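Local structure of putative citrate lyase (Ralstonia eutropha, 3QQW) at residues K37-D40 and L41-E44; A68-V71 and A72-I75; P95-R98 and Q99-I103; Q125-E128 and V129-I133. The protein probably acts as a magnesium-dependent lyase of the HpcH/HpaI aldolase and citrate lyase family, perhaps cleaving (S)-citramalyl-CoA. One frame throughout, in Å; residues are numbered along the deposited sequence.

Contact 1. Residues K37-D40 and L41-E44; sequences KAMD and LQVE
The carboxamide of Gln42 is the flat group that meets the preceding turn: its OE1 lies 3.8 Å from Met39 CA, and the Gln42 and Met39 (selenomethionine) side chains slant across one another. The other end of the amide is held from outside, since NE2 donates to the carbonyls of Phe49 and Arg84, which fixes how the group is rotated. A water sits 3.2 Å from Met39 O and, more weakly, 3.4 Å from Gln42 OE1; it has more acceptors nearby than protons, so it need not serve both at once. The second flat group, the Asp40 carboxylate, forms a salt bridge with Arg79, and of this side chain only CB comes close to 41-44. All this belongs to helix 32-45, the helical arm of the first beta-alpha-beta unit of the TIM barrel, between strands 25-29 and 49-54; Ala38 and Leu41 rest on the latter. The backbone is bonded unevenly. Leu41 N reaches Lys37 O at 2.8 Å, yet Val43 N has two weak acceptors, Met39 O at 3.4 Å and Asp40 O at 3.2 Å. In Val43, chi1 of 176° sets CG1 anti to the backbone N and CG2 beside it, where CG2 lies 3.5 Å from Met39 O.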
loop_
_atom_site.group_PDB
_atom_site.type_symbol
_atom_site.label_atom_id
_atom_site.label_comp_id
_atom_site.label_asym_id
_atom_site.label_seq_id
_atom_site.Cartn_x
_atom_site.Cartn_y
_atom_site.Cartn_z
ATOM N N LYS C 37 14.752 -4.490 -38.523
ATOM C CA LYS C 37 14.670 -3.019 -38.526
ATOM C C LYS C 37 15.034 -2.406 -37.151
ATOM O O LYS C 37 15.786 -1.428 -37.101
ATOM C CB LYS C 37 13.272 -2.563 -38.939
ATOM C CG LYS C 37 13.022 -2.607 -40.449
ATOM C CD LYS C 37 11.636 -2.038 -40.734
ATOM C CE LYS C 37 11.213 -2.084 -42.175
ATOM N NZ LYS C 37 9.744 -1.846 -42.306
ATOM N N ALA C 38 14.549 -3.019 -36.040
ATOM C CA ALA C 38 14.817 -2.592 -34.667
ATOM C C ALA C 38 16.303 -2.782 -34.336
ATOM O O ALA C 38 16.920 -1.884 -33.748
ATOM C CB ALA C 38 13.948 -3.364 -33.702
HETATM N N MSE C 39 16.905 -3.905 -34.794
HETATM C CA MSE C 39 18.340 -4.179 -34.604
HETATM C C MSE C 39 19.149 -3.172 -35.355
HETATM O O MSE C 39 20.125 -2.679 -34.807
HETATM C CB MSE C 39 18.712 -5.588 -35.037
HETATM C CG MSE C 39 18.304 -6.640 -34.028
HETATM SE SE MSE C 39 18.535 -8.393 -34.811
HETATM C CE MSE C 39 17.983 -9.479 -33.209
ATOM N N ASP C 40 18.724 -2.824 -36.583
ATOM C CA ASP C 40 19.374 -1.787 -37.423
ATOM C C ASP C 40 19.236 -0.397 -36.803
ATOM O O ASP C 40 20.128 0.420 -36.953
ATOM C CB ASP C 40 18.777 -1.752 -38.843
ATOM C CG ASP C 40 18.979 -3.005 -39.660
ATOM O OD1 ASP C 40 19.778 -3.890 -39.226
ATOM O OD2 ASP C 40 18.341 -3.119 -40.729
ATOM N N LEU C 41 18.107 -0.134 -36.113
ATOM C CA LEU C 41 17.848 1.139 -35.473
ATOM C C LEU C 41 18.756 1.287 -34.239
ATOM O O LEU C 41 19.158 2.413 -33.932
ATOM C CB LEU C 41 16.362 1.238 -35.131
ATOM C CG LEU C 41 15.822 2.607 -34.744
ATOM C CD1 LEU C 41 15.931 3.596 -35.895
ATOM C CD2 LEU C 41 14.405 2.492 -34.201
ATOM N N GLN C 42 19.156 0.134 -33.582
ATOM C CA GLN C 42 20.119 0.132 -32.474
ATOM C C GLN C 42 21.496 0.546 -32.995
ATOM O O GLN C 42 22.274 1.165 -32.272
ATOM C CB GLN C 42 20.212 -1.240 -31.814
ATOM C CG GLN C 42 19.028 -1.595 -30.932
ATOM C CD GLN C 42 19.155 -2.961 -30.284
ATOM O OE1 GLN C 42 19.366 -4.001 -30.940
ATOM N NE2 GLN C 42 18.889 -2.996 -28.989
ATOM N N VAL C 43 21.790 0.218 -34.268
ATOM C CA VAL C 43 23.059 0.568 -34.892
ATOM C C VAL C 43 23.045 2.069 -35.175
ATOM O O VAL C 43 24.043 2.750 -34.941
ATOM C CB VAL C 43 23.325 -0.297 -36.155
ATOM C CG1 VAL C 43 24.591 0.134 -36.849
ATOM C CG2 VAL C 43 23.412 -1.773 -35.779
ATOM N N GLU C 44 21.885 2.581 -35.623
ATOM C CA GLU C 44 21.687 3.988 -35.960
ATOM C C GLU C 44 21.703 4.889 -34.712
ATOM O O GLU C 44 22.372 5.907 -34.707
ATOM C CB GLU C 44 20.352 4.144 -36.709
ATOM C CG GLU C 44 20.136 5.515 -37.344
ATOM C CD GLU C 44 18.741 5.811 -37.858
ATOM O OE1 GLU C 44 18.120 4.904 -38.456
ATOM O OE2 GLU C 44 18.292 6.972 -37.718
HETATM O O HOH W 1 22.164 -4.224 -32.888
#

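Contact 2. Residues A68-V71 and A72-I75; sequences AEMV and ARMI
Met70, a selenomethionine, runs from Arg73 to Met74 on helix 64-76, the helix that crosses from strand 49-54 to strand 85-88 in the barrel's second beta-alpha-beta unit. Its CB lies 3.9 Å from Arg73 NH2, and the next atom, Met70 CG, comes nearer to Arg73 NH2, at 3.6 Å. The two side chains cross at about a right angle, and CG approaches the guanidinium obliquely. CG points opposite the backbone N (chi1 173°), but the chain then bends at chi2 (-81°), which carries SE forward to Met74 CG, 3.7 Å away. Beyond this pair Met70 and Met74 both pack on Glu32 and Ile35 of helix 32-45. Arg73 reaches back to Met70 because its own chain folds at chi3 (46°); its NH2 forms a salt bridge with Glu32, so the apolar methylenes of Met70 lie beside a charge that has its counterion. The backbone beneath is regular: Ala72 N donates to Ala68 O at 2.8 Å, and Arg73, Met74 and Ile75 each bond in the same way to the carbonyl four residues back. On another flank, Val71 and Ile75 point the same way and touch Cys53 of strand 49-54; the side chain of Val71 is about 8 Å from that of Arg88, a predicted substrate-binding residue. Between these two branched residues the meeting is methyl to methyl, Val71 CG1 to Ile75 CD1 at 3.8 Å.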
loop_
_atom_site.group_PDB
_atom_site.type_symbol
_atom_site.label_atom_id
_atom_site.label_comp_id
_atom_site.label_asym_id
_atom_site.label_seq_id
_atom_site.Cartn_x
_atom_site.Cartn_y
_atom_site.Cartn_z
ATOM N N ALA C 68 9.782 -19.129 -32.708
ATOM C CA ALA C 68 10.922 -19.145 -31.757
ATOM C C ALA C 68 12.250 -19.423 -32.512
ATOM O O ALA C 68 13.264 -18.807 -32.208
ATOM C CB ALA C 68 10.694 -20.170 -30.651
ATOM N N GLU C 69 12.213 -20.274 -33.543
ATOM C CA GLU C 69 13.372 -20.573 -34.388
ATOM C C GLU C 69 13.854 -19.340 -35.126
ATOM O O GLU C 69 15.063 -19.130 -35.251
ATOM C CB GLU C 69 13.041 -21.688 -35.394
ATOM C CG GLU C 69 13.114 -23.072 -34.767
ATOM C CD GLU C 69 12.551 -24.212 -35.583
ATOM O OE1 GLU C 69 12.021 -23.956 -36.686
ATOM O OE2 GLU C 69 12.624 -25.367 -35.107
HETATM N N MSE C 70 12.905 -18.520 -35.617
HETATM C CA MSE C 70 13.233 -17.278 -36.320
HETATM C C MSE C 70 13.856 -16.314 -35.291
HETATM O O MSE C 70 14.897 -15.729 -35.572
HETATM C CB MSE C 70 11.959 -16.692 -36.997
HETATM C CG MSE C 70 12.145 -15.314 -37.610
HETATM SE SE MSE C 70 12.033 -13.896 -36.277
HETATM C CE MSE C 70 10.028 -13.771 -36.018
ATOM N N VAL C 71 13.253 -16.211 -34.078
ATOM C CA VAL C 71 13.726 -15.307 -33.017
ATOM C C VAL C 71 15.179 -15.687 -32.653
ATOM O O VAL C 71 16.061 -14.835 -32.738
ATOM C CB VAL C 71 12.757 -15.314 -31.792
ATOM C CG1 VAL C 71 13.409 -14.758 -30.522
ATOM C CG2 VAL C 71 11.465 -14.574 -32.106
ATOM N N ALA C 72 15.430 -16.971 -32.339
ATOM C CA ALA C 72 16.762 -17.475 -32.008
ATOM C C ALA C 72 17.774 -17.152 -33.103
ATOM O O ALA C 72 18.846 -16.644 -32.799
ATOM C CB ALA C 72 16.708 -18.984 -31.782
ATOM N N ARG C 73 17.406 -17.398 -34.375
ATOM C CA ARG C 73 18.237 -17.130 -35.542
ATOM C C ARG C 73 18.582 -15.631 -35.640
ATOM O O ARG C 73 19.732 -15.292 -35.860
ATOM C CB ARG C 73 17.545 -17.638 -36.833
ATOM C CG ARG C 73 18.315 -17.285 -38.110
ATOM C CD ARG C 73 17.762 -17.866 -39.404
ATOM N NE ARG C 73 16.309 -17.730 -39.551
ATOM C CZ ARG C 73 15.671 -16.639 -39.978
ATOM N NH1 ARG C 73 16.350 -15.536 -40.283
ATOM N NH2 ARG C 73 14.347 -16.632 -40.069
HETATM N N MSE C 74 17.598 -14.753 -35.467
HETATM C CA MSE C 74 17.759 -13.302 -35.533
HETATM C C MSE C 74 18.686 -12.818 -34.428
HETATM O O MSE C 74 19.572 -12.018 -34.697
HETATM C CB MSE C 74 16.376 -12.606 -35.431
HETATM C CG MSE C 74 15.545 -12.784 -36.705
HETATM SE SE MSE C 74 16.452 -12.165 -38.331
HETATM C CE MSE C 74 16.229 -10.301 -38.120
ATOM N N ILE C 75 18.499 -13.321 -33.190
ATOM C CA ILE C 75 19.300 -12.931 -32.022
ATOM C C ILE C 75 20.774 -13.420 -32.212
ATOM O O ILE C 75 21.697 -12.691 -31.877
ATOM C CB ILE C 75 18.638 -13.419 -30.685
ATOM C CG1 ILE C 75 17.328 -12.634 -30.413
ATOM C CG2 ILE C 75 19.593 -13.289 -29.493
ATOM C CD1 ILE C 75 16.528 -13.063 -29.161
#

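Contact 3. Residues P95-R98 and Q99-I103; sequences PAWR and QDVDI
Helix 97-107 takes up i to i+4 bonding at once: Asp100 N donates to Ala96 O at 2.9 Å (159° at the hydrogen), and Val101 and Asp102 follow with bonds to Trp97 O and Arg98 O. Trp97 CG sits between its own backbone N and carbonyl carbon (chi1 80°), a crowded position that brings the indole alongside Val101, whose CG2 meets ring atom CE3 at the edge, 4.1 Å away. One face of the indole carries Arg98 CG, 3.5 Å above the plane and offset to the rim; in turn Trp97 CZ2 lies 3.5 Å above the centre of the Arg98 guanidinium. Arg98 NH2 then bridges to Glu128. The helix joins strand 85-88 to strand 115-117 in the third beta-alpha-beta unit of the TIM barrel. Asp100 folds back so that CG lies 3.2 Å from Ala96 O, while OD2 accepts from His90 ND1. At the next turn Arg98 O sits over the face of the Asp102 carboxylate, 3.1 Å from Asp102 CG, with OD1 close but not bonded to it. The probable hydrogen bond of OD1 with Tyr132 OH would orient this carboxylate and tie the turn to the next helix.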
loop_
_atom_site.group_PDB
_atom_site.type_symbol
_atom_site.label_atom_id
_atom_site.label_comp_id
_atom_site.label_asym_id
_atom_site.label_seq_id
_atom_site.Cartn_x
_atom_site.Cartn_y
_atom_site.Cartn_z
ATOM N N PRO C 95 1.321 -24.002 -23.282
ATOM C CA PRO C 95 2.065 -25.254 -23.554
ATOM C C PRO C 95 3.395 -25.088 -24.311
ATOM O O PRO C 95 4.160 -26.050 -24.391
ATOM C CB PRO C 95 1.078 -26.071 -24.402
ATOM C CG PRO C 95 0.159 -25.092 -25.013
ATOM C CD PRO C 95 0.045 -23.955 -24.044
ATOM N N ALA C 96 3.697 -23.889 -24.843
ATOM C CA ALA C 96 4.913 -23.679 -25.625
ATOM C C ALA C 96 6.040 -22.948 -24.864
ATOM O O ALA C 96 7.116 -22.797 -25.440
ATOM C CB ALA C 96 4.573 -22.911 -26.902
ATOM N N TRP C 97 5.839 -22.544 -23.604
ATOM C CA TRP C 97 6.860 -21.735 -22.919
ATOM C C TRP C 97 8.221 -22.445 -22.780
ATOM O O TRP C 97 9.235 -21.804 -23.028
ATOM C CB TRP C 97 6.376 -21.149 -21.556
ATOM C CG TRP C 97 6.391 -22.067 -20.364
ATOM C CD1 TRP C 97 5.312 -22.677 -19.794
ATOM C CD2 TRP C 97 7.507 -22.333 -19.490
ATOM N NE1 TRP C 97 5.690 -23.342 -18.656
ATOM C CE2 TRP C 97 7.032 -23.160 -18.448
ATOM C CE3 TRP C 97 8.876 -21.984 -19.512
ATOM C CZ2 TRP C 97 7.873 -23.657 -17.433
ATOM C CZ3 TRP C 97 9.713 -22.502 -18.521
ATOM C CH2 TRP C 97 9.211 -23.323 -17.497
ATOM N N ARG C 98 8.245 -23.741 -22.426
ATOM C CA ARG C 98 9.493 -24.510 -22.278
ATOM C C ARG C 98 10.190 -24.669 -23.622
ATOM O O ARG C 98 11.405 -24.491 -23.708
ATOM C CB ARG C 98 9.213 -25.894 -21.667
ATOM C CG ARG C 98 8.929 -25.830 -20.191
ATOM C CD ARG C 98 8.676 -27.212 -19.651
ATOM N NE ARG C 98 8.946 -27.257 -18.221
ATOM C CZ ARG C 98 8.015 -27.158 -17.280
ATOM N NH1 ARG C 98 6.735 -27.023 -17.615
ATOM N NH2 ARG C 98 8.353 -27.198 -15.995
ATOM N N GLN C 99 9.400 -24.952 -24.677
ATOM C CA GLN C 99 9.865 -25.074 -26.059
ATOM C C GLN C 99 10.488 -23.748 -26.522
ATOM O O GLN C 99 11.547 -23.779 -27.139
ATOM C CB GLN C 99 8.713 -25.504 -26.972
ATOM C CG GLN C 99 9.125 -25.742 -28.421
ATOM C CD GLN C 99 7.947 -26.159 -29.252
ATOM O OE1 GLN C 99 7.220 -25.319 -29.791
ATOM N NE2 GLN C 99 7.726 -27.465 -29.348
ATOM N N ASP C 100 9.867 -22.599 -26.185
ATOM C CA ASP C 100 10.419 -21.269 -26.501
ATOM C C ASP C 100 11.783 -21.117 -25.869
ATOM O O ASP C 100 12.701 -20.658 -26.517
ATOM C CB ASP C 100 9.516 -20.128 -25.991
ATOM C CG ASP C 100 8.138 -19.968 -26.606
ATOM O OD1 ASP C 100 7.933 -20.434 -27.756
ATOM O OD2 ASP C 100 7.274 -19.332 -25.959
ATOM N N VAL C 101 11.916 -21.527 -24.599
ATOM C CA VAL C 101 13.168 -21.453 -23.829
ATOM C C VAL C 101 14.199 -22.368 -24.491
ATOM O O VAL C 101 15.290 -21.894 -24.819
ATOM C CB VAL C 101 12.951 -21.768 -22.327
ATOM C CG1 VAL C 101 14.282 -21.918 -21.598
ATOM C CG2 VAL C 101 12.100 -20.685 -21.664
ATOM N N ASP C 102 13.838 -23.646 -24.752
ATOM C CA ASP C 102 14.743 -24.592 -25.418
ATOM C C ASP C 102 15.296 -24.022 -26.725
ATOM O O ASP C 102 16.508 -23.926 -26.889
ATOM C CB ASP C 102 14.031 -25.915 -25.723
ATOM C CG ASP C 102 13.510 -26.669 -24.529
ATOM O OD1 ASP C 102 13.931 -26.344 -23.390
ATOM O OD2 ASP C 102 12.659 -27.576 -24.728
ATOM N N ILE C 103 14.408 -23.588 -27.626
ATOM C CA ILE C 103 14.784 -23.078 -28.948
ATOM C C ILE C 103 15.614 -21.791 -28.863
ATOM O O ILE C 103 16.655 -21.706 -29.511
ATOM C CB ILE C 103 13.528 -22.883 -29.859
ATOM C CG1 ILE C 103 12.830 -24.244 -30.150
ATOM C CG2 ILE C 103 13.907 -22.179 -31.155
ATOM C CD1 ILE C 103 11.417 -24.087 -30.723
#

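Contact 4. Residues Q125-E128 and V129-I133; sequences QVAE and VIRYI
Four backbone N-H groups of 129-132 find the carbonyls four residues back. Val129 N reaches Gln125 O at 3.1 Å, Ile130 N reaches Val126 O at 2.9 Å, and Arg131 N and Tyr132 N complete the set on Ala127 O and Glu128 O, both at 3.0 Å. Angles at the hydrogen run from 147° at Tyr132 to 162° at Ile130, so the i to i+4 bonding is regular. The side-chain polar atoms, by contrast, look outward from this helix for their partners. Gln125 OE1 accepts from Thr121 N, while Glu128 and Tyr132 are engaged by Arg98 and, probably, Asp102 of helix 97-107. Arg131 was deposited in two conformers, and what follows holds for the one described. In it the guanidinium is laid over the helix backbone, with Glu128 CA 3.4 Å above its plane, toward the rim. Glu128 and Arg131 then stay short of a salt bridge: Glu128 OE2 and Arg131 NH2 are 5.3 Å apart, although their opposite charges would still attract weakly. The side facing the strands is apolar. Val126 and Ile130 lie side by side, CG1 of the former 3.7 Å from CD1 of the latter, and both face strand 148-152 through Val150 and Val148. Val129 packs on Val117 and Trp97. A helix with its aliphatic residues turned to the strands and its charged ones toward a neighbouring helix or the outside is the usual make-up of the outer layer of a TIM barrel, here in the unit 115-117, 123-139, 148-152.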
loop_
_atom_site.group_PDB
_atom_site.type_symbol
_atom_site.label_atom_id
_atom_site.label_comp_id
_atom_site.label_asym_id
_atom_site.label_seq_id
_atom_site.Cartn_x
_atom_site.Cartn_y
_atom_site.Cartn_z
ATOM N N GLN C 125 5.211 -20.066 -10.168
ATOM C CA GLN C 125 5.302 -20.121 -11.622
ATOM C C GLN C 125 6.587 -19.445 -12.087
ATOM O O GLN C 125 7.313 -20.038 -12.875
ATOM C CB GLN C 125 4.089 -19.426 -12.278
ATOM C CG GLN C 125 2.819 -20.245 -12.286
ATOM C CD GLN C 125 1.753 -19.625 -13.152
ATOM O OE1 GLN C 125 1.788 -18.436 -13.461
ATOM N NE2 GLN C 125 0.774 -20.421 -13.578
ATOM N N VAL C 126 6.898 -18.231 -11.548
ATOM C CA VAL C 126 8.082 -17.440 -11.897
ATOM C C VAL C 126 9.348 -18.229 -11.561
ATOM O O VAL C 126 10.224 -18.405 -12.420
ATOM C CB VAL C 126 8.076 -16.046 -11.230
ATOM C CG1 VAL C 126 9.245 -15.218 -11.724
ATOM C CG2 VAL C 126 6.772 -15.308 -11.507
ATOM N N ALA C 127 9.408 -18.737 -10.328
ATOM C CA ALA C 127 10.517 -19.541 -9.818
ATOM C C ALA C 127 10.761 -20.756 -10.714
ATOM O O ALA C 127 11.911 -21.031 -11.034
ATOM C CB ALA C 127 10.222 -19.977 -8.383
ATOM N N GLU C 128 9.686 -21.425 -11.177
ATOM C CA GLU C 128 9.740 -22.614 -12.047
ATOM C C GLU C 128 10.349 -22.282 -13.406
ATOM O O GLU C 128 11.191 -23.033 -13.901
ATOM C CB GLU C 128 8.322 -23.197 -12.229
ATOM C CG GLU C 128 8.205 -24.481 -13.053
ATOM C CD GLU C 128 6.812 -24.820 -13.561
ATOM O OE1 GLU C 128 5.946 -23.915 -13.621
ATOM O OE2 GLU C 128 6.596 -25.996 -13.929
ATOM N N VAL C 129 9.943 -21.142 -13.983
ATOM C CA VAL C 129 10.387 -20.669 -15.286
ATOM C C VAL C 129 11.869 -20.285 -15.191
ATOM O O VAL C 129 12.639 -20.653 -16.075
ATOM C CB VAL C 129 9.484 -19.498 -15.801
ATOM C CG1 VAL C 129 10.005 -18.938 -17.110
ATOM C CG2 VAL C 129 8.031 -19.942 -15.960
ATOM N N ILE C 130 12.264 -19.583 -14.109
ATOM C CA ILE C 130 13.650 -19.136 -13.898
ATOM C C ILE C 130 14.596 -20.347 -13.758
ATOM O O ILE C 130 15.681 -20.371 -14.373
ATOM C CB ILE C 130 13.749 -18.172 -12.688
ATOM C CG1 ILE C 130 13.175 -16.816 -13.053
ATOM C CG2 ILE C 130 15.192 -18.051 -12.167
ATOM C CD1 ILE C 130 12.869 -16.009 -11.830
ATOM N N ARG C 131 14.156 -21.345 -12.973
ATOM C CA ARG C 131 14.868 -22.593 -12.737
ATOM C C ARG C 131 15.061 -23.333 -14.080
ATOM O O ARG C 131 16.133 -23.874 -14.339
ATOM C CB ARG C 131 14.057 -23.424 -11.726
ATOM C CG ARG C 131 14.673 -24.726 -11.238
ATOM C CD ARG C 131 13.929 -25.220 -9.998
ATOM N NE ARG C 131 12.572 -25.718 -10.279
ATOM C CZ ARG C 131 11.444 -25.179 -9.817
ATOM N NH1 ARG C 131 11.480 -24.113 -9.029
ATOM N NH2 ARG C 131 10.274 -25.705 -10.135
ATOM N N TYR C 132 14.000 -23.353 -14.926
ATOM C CA TYR C 132 14.040 -24.037 -16.211
ATOM C C TYR C 132 15.011 -23.331 -17.166
ATOM O O TYR C 132 15.814 -24.009 -17.791
ATOM C CB TYR C 132 12.631 -24.171 -16.829
ATOM C CG TYR C 132 12.639 -25.058 -18.058
ATOM C CD1 TYR C 132 12.712 -26.442 -17.938
ATOM C CD2 TYR C 132 12.662 -24.511 -19.342
ATOM C CE1 TYR C 132 12.792 -27.260 -19.059
ATOM C CE2 TYR C 132 12.723 -25.320 -20.471
ATOM C CZ TYR C 132 12.799 -26.693 -20.326
ATOM O OH TYR C 132 12.868 -27.483 -21.441
ATOM N N ILE C 133 14.961 -21.991 -17.246
ATOM C CA ILE C 133 15.862 -21.147 -18.059
ATOM C C ILE C 133 17.311 -21.418 -17.622
ATOM O O ILE C 133 18.141 -21.646 -18.485
ATOM C CB ILE C 133 15.493 -19.634 -17.970
ATOM C CG1 ILE C 133 14.090 -19.350 -18.574
ATOM C CG2 ILE C 133 16.536 -18.740 -18.633
ATOM C CD1 ILE C 133 13.489 -17.985 -18.169
#

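Contacts 1 to 4 sample four successive helices of the barrel's outer layer, each linking one pair of neighbouring parallel strands. Contact 2 is the most buried; its two segments meet mainly through apolar side chains, and its charged ends pair outside them. The other three are partly buried. Neighbouring helices touch: Met39 CE of contact 1 meets Met74 O of contact 2 at 3.3 Å, and Ile103 CG2 of contact 3 lies 3.5 Å from Ala68 C of contact 2. Only packing links contacts 1 and 2 directly, though the Arg73–Glu32 salt bridge also joins their helices. Contacts 3 and 4, centres 12 Å apart, are tied by a salt bridge and a probable hydrogen bond. Contact 1 lies away from the predicted sites.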